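Local atomic coordinates of malonyl CoA:acyl carrier protein malonyltransferase (Streptomyces coelicolor, PDB entry 1NM2), a protein that probably transfers the malonyl group of malonyl-CoA to holo acyl carrier protein, supplying malonyl-ACP for fatty acid biosynthesis. Residues L220-D234 with V238-Q251. Numbering follows the deposited sequence.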
# COMPACT_ATOMS: atom_id res chain seq x y z
N LEU A 220 20.88 -1.01 -1.36
CA LEU A 220 20.36 0.35 -1.22
C LEU A 220 21.06 1.16 -0.14
O LEU A 220 21.61 0.61 0.82
CB LEU A 220 18.86 0.31 -0.92
CG LEU A 220 17.98 -0.48 -1.89
CD1 LEU A 220 16.54 -0.45 -1.40
CD2 LEU A 220 18.08 0.13 -3.28
N THR A 221 21.02 2.47 -0.32
CA THR A 221 21.58 3.41 0.64
C THR A 221 20.48 4.45 0.79
O THR A 221 20.41 5.41 0.03
CB THR A 221 22.85 4.09 0.09
OG1 THR A 221 23.83 3.09 -0.21
CG2 THR A 221 23.42 5.04 1.13
N PRO A 222 19.58 4.25 1.77
CA PRO A 222 18.46 5.14 2.04
C PRO A 222 18.85 6.48 2.65
O PRO A 222 19.74 6.55 3.49
CB PRO A 222 17.59 4.32 2.98
CG PRO A 222 18.61 3.60 3.79
CD PRO A 222 19.58 3.12 2.72
N ALA A 223 18.19 7.54 2.21
CA ALA A 223 18.45 8.87 2.75
C ALA A 223 17.38 9.17 3.79
O ALA A 223 16.31 8.55 3.80
CB ALA A 223 18.39 9.90 1.63
N ASP A 224 17.66 10.11 4.68
CA ASP A 224 16.70 10.50 5.70
C ASP A 224 15.51 11.15 5.00
O ASP A 224 15.68 11.87 4.02
CB ASP A 224 17.33 11.48 6.69
CG ASP A 224 18.26 10.79 7.67
OD1 ASP A 224 18.97 11.49 8.42
OD2 ASP A 224 18.27 9.54 7.70
N PRO A 225 14.29 10.89 5.48
CA PRO A 225 13.11 11.49 4.86
C PRO A 225 13.12 13.01 4.92
O PRO A 225 13.44 13.60 5.95
CB PRO A 225 11.95 10.88 5.65
CG PRO A 225 12.56 10.63 7.00
CD PRO A 225 13.92 10.08 6.66
N LYS A 226 12.78 13.66 3.80
CA LYS A 226 12.76 15.12 3.74
C LYS A 226 11.37 15.64 4.10
O LYS A 226 11.18 16.84 4.31
CB LYS A 226 13.13 15.59 2.33
CG LYS A 226 14.50 15.12 1.87
CD LYS A 226 14.76 15.50 0.41
CE LYS A 226 16.09 14.92 -0.08
NZ LYS A 226 16.35 15.24 -1.52
N VAL A 227 10.42 14.72 4.15
CA VAL A 227 9.04 15.03 4.50
C VAL A 227 8.64 14.02 5.56
O VAL A 227 9.13 12.89 5.55
CB VAL A 227 8.11 14.88 3.28
CG1 VAL A 227 6.71 15.35 3.62
CG2 VAL A 227 8.67 15.65 2.09
N THR A 228 7.75 14.41 6.47
CA THR A 228 7.30 13.51 7.53
C THR A 228 6.80 12.20 6.93
O THR A 228 5.91 12.19 6.08
CB THR A 228 6.17 14.16 8.35
OG1 THR A 228 6.63 15.40 8.89
CG2 THR A 228 5.75 13.24 9.49
N TYR A 229 7.39 11.09 7.38
CA TYR A 229 7.03 9.76 6.89
C TYR A 229 6.33 8.96 7.98
O TYR A 229 6.93 8.65 9.02
CB TYR A 229 8.31 9.03 6.44
CG TYR A 229 8.06 7.66 5.86
CD1 TYR A 229 7.88 7.48 4.49
CD2 TYR A 229 7.97 6.54 6.69
CE1 TYR A 229 7.62 6.22 3.96
CE2 TYR A 229 7.71 5.28 6.17
CZ TYR A 229 7.53 5.12 4.80
OH TYR A 229 7.24 3.88 4.30
N VAL A 230 5.06 8.62 7.76
CA VAL A 230 4.27 7.86 8.73
C VAL A 230 4.30 6.37 8.38
O VAL A 230 3.94 5.99 7.27
CB VAL A 230 2.80 8.36 8.74
CG1 VAL A 230 2.00 7.59 9.79
CG2 VAL A 230 2.77 9.85 9.05
N SER A 231 4.69 5.55 9.35
CA SER A 231 4.82 4.10 9.16
C SER A 231 3.66 3.18 9.57
O SER A 231 3.03 3.37 10.61
CB SER A 231 6.11 3.64 9.86
OG SER A 231 6.19 2.22 9.96
N ASN A 232 3.42 2.17 8.74
CA ASN A 232 2.37 1.16 8.94
C ASN A 232 2.52 0.34 10.21
O ASN A 232 1.53 -0.15 10.75
CB ASN A 232 2.36 0.16 7.77
CG ASN A 232 1.68 0.70 6.54
OD1 ASN A 232 1.56 -0.01 5.55
ND2 ASN A 232 1.23 1.95 6.59
N LYS A 233 3.75 0.14 10.65
CA LYS A 233 4.02 -0.67 11.84
C LYS A 233 3.26 -0.22 13.08
O LYS A 233 2.62 -1.03 13.75
CB LYS A 233 5.53 -0.67 12.14
CG LYS A 233 5.91 -1.18 13.52
CD LYS A 233 6.55 -2.56 13.45
CE LYS A 233 7.29 -2.90 14.74
NZ LYS A 233 6.40 -2.87 15.93
N ASP A 234 3.35 1.06 13.38
CA ASP A 234 2.73 1.60 14.58
C ASP A 234 2.19 3.02 14.38
O ASP A 234 1.90 3.71 15.35
CB ASP A 234 3.78 1.61 15.68
CG ASP A 234 5.05 2.32 15.25
OD1 ASP A 234 6.07 2.20 15.95
OD2 ASP A 234 5.03 3.01 14.21
N VAL A 238 8.81 8.33 11.22
CA VAL A 238 10.17 7.83 11.30
C VAL A 238 11.13 8.86 10.71
O VAL A 238 11.02 9.22 9.54
CB VAL A 238 10.32 6.49 10.54
CG1 VAL A 238 11.70 5.91 10.77
CG2 VAL A 238 9.25 5.52 10.99
N ALA A 239 12.07 9.33 11.52
CA ALA A 239 13.01 10.35 11.07
C ALA A 239 14.27 9.82 10.38
O ALA A 239 14.92 10.55 9.64
CB ALA A 239 13.42 11.23 12.26
N SER A 240 14.59 8.55 10.61
CA SER A 240 15.78 7.93 10.03
C SER A 240 15.53 7.11 8.76
O SER A 240 14.63 6.28 8.72
CB SER A 240 16.45 7.04 11.08
OG SER A 240 17.41 6.19 10.49
N GLY A 241 16.37 7.34 7.74
CA GLY A 241 16.25 6.62 6.49
C GLY A 241 16.48 5.12 6.63
O GLY A 241 15.81 4.32 5.97
N THR A 242 17.44 4.73 7.47
CA THR A 242 17.72 3.31 7.68
C THR A 242 16.56 2.67 8.46
O THR A 242 16.21 1.52 8.22
CB THR A 242 19.05 3.09 8.45
OG1 THR A 242 19.05 3.90 9.64
CG2 THR A 242 20.24 3.47 7.58
N GLU A 243 15.97 3.42 9.39
CA GLU A 243 14.84 2.89 10.15
C GLU A 243 13.62 2.75 9.24
O GLU A 243 12.80 1.84 9.41
CB GLU A 243 14.51 3.78 11.36
CG GLU A 243 15.53 3.64 12.50
CD GLU A 243 15.16 4.43 13.75
OE1 GLU A 243 15.86 4.28 14.77
OE2 GLU A 243 14.17 5.20 13.71
N VAL A 244 13.51 3.64 8.25
CA VAL A 244 12.42 3.57 7.29
C VAL A 244 12.57 2.27 6.49
O VAL A 244 11.62 1.50 6.35
CB VAL A 244 12.44 4.77 6.30
CG1 VAL A 244 11.54 4.47 5.10
CG2 VAL A 244 11.96 6.04 7.01
N LEU A 245 13.77 2.04 5.98
CA LEU A 245 14.05 0.85 5.20
C LEU A 245 13.89 -0.44 6.01
O LEU A 245 13.33 -1.43 5.51
CB LEU A 245 15.47 0.93 4.61
CG LEU A 245 15.92 -0.25 3.74
CD1 LEU A 245 14.92 -0.48 2.61
CD2 LEU A 245 17.29 0.04 3.18
N ASP A 246 14.38 -0.45 7.24
CA ASP A 246 14.27 -1.64 8.07
C ASP A 246 12.79 -1.96 8.31
O ASP A 246 12.40 -3.13 8.29
CB ASP A 246 15.00 -1.48 9.41
CG ASP A 246 16.52 -1.44 9.26
OD1 ASP A 246 17.05 -2.04 8.31
OD2 ASP A 246 17.19 -0.81 10.10
N ARG A 247 11.99 -0.92 8.53
CA ARG A 247 10.56 -1.10 8.76
C ARG A 247 9.87 -1.68 7.52
O ARG A 247 9.02 -2.56 7.63
CB ARG A 247 9.91 0.22 9.15
CG ARG A 247 10.14 0.60 10.60
CD ARG A 247 9.63 2.00 10.92
NE ARG A 247 9.67 2.26 12.35
CZ ARG A 247 8.58 2.40 13.12
NH1 ARG A 247 7.37 2.29 12.58
NH2 ARG A 247 8.71 2.62 14.42
N LEU A 248 10.25 -1.19 6.33
CA LEU A 248 9.68 -1.68 5.08
C LEU A 248 9.95 -3.18 4.92
O LEU A 248 9.06 -3.95 4.57
CB LEU A 248 10.30 -0.95 3.87
CG LEU A 248 9.97 0.51 3.58
CD1 LEU A 248 10.88 1.03 2.47
CD2 LEU A 248 8.51 0.64 3.17
N VAL A 249 11.19 -3.58 5.18
CA VAL A 249 11.58 -4.98 5.06
C VAL A 249 10.82 -5.87 6.04
O VAL A 249 10.38 -6.96 5.67
CB VAL A 249 13.09 -5.15 5.28
CG1 VAL A 249 13.48 -6.62 5.16
CG2 VAL A 249 13.87 -4.31 4.27
N GLY A 250 10.68 -5.40 7.27
CA GLY A 250 9.98 -6.17 8.28
C GLY A 250 8.47 -6.20 8.13
O GLY A 250 7.84 -7.19 8.50
N GLN A 251 7.89 -5.13 7.58
CA GLN A 251 6.45 -5.03 7.40
C GLN A 251 5.79 -6.14 6.59
O GLN A 251 4.58 -6.36 6.72
CB GLN A 251 6.05 -3.68 6.77
CG GLN A 251 5.78 -2.56 7.78
CD GLN A 251 4.78 -2.96 8.85
OE1 GLN A 251 3.59 -3.19 8.57
NE2 GLN A 251 5.25 -3.05 10.08
O HOH W 1 9.51 11.49 9.15
O HOH W 2 9.02 2.09 6.50
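Tyr229 lies against the start of the 238-251 segment and then against its helix. Its CB sits 4.1 Å from Val238 O. CG is anti to the backbone N (chi1 -178°), which turns the ring toward Val244 and Leu248 of the helix: CD2 meets Val244 CG2, and Val244 CG1 lies over one ring face, offset toward the CE2-CZ rim, a CH-pi contact with CG1 4.2 Å from the centroid. At the tip, OH touches Leu248 CD2, hydrogen-bonds to Glu101 O of helix 100-107, and takes a weak bond from a water that also donates to Val244 O. The backbones also meet: Val238 N donates to Tyr229 O (2.9 Å), and a second water links Tyr229 N to Val238 O. The short strand 228-229 is an edge strand of the parallel sheet in the alpha/beta hydrolase-like core, and helix 241-251 follows it after an eleven-residue connection. Just past the strand, Asn232 OD1 accepts from Ser98 N and ND2 donates to Gly96 O in what is probably the nucleophile elbow. Two residues further on, Asp234 is gripped end-on by Arg247, NH1 to OD2 at 2.9 Å and NH2 to OD1 at 3.1 Å, with the two planes turned 46° apart. NH1 also gives a weak bond to Ser231 OG, while Val238 CG2 lies over one guanidinium face. A leucine in place of Arg247 would probably leave the Asp234 carboxylate without its countercharge and Ser231 OG without this donor. At the other end of the contact, Asp224 OD2 accepts from Gly241 N (2.9 Å, 166°) at the first turn of the helix, where Ser240 is the N-cap, and Pro222 CG packs 3.8 Å from Leu245 CD2.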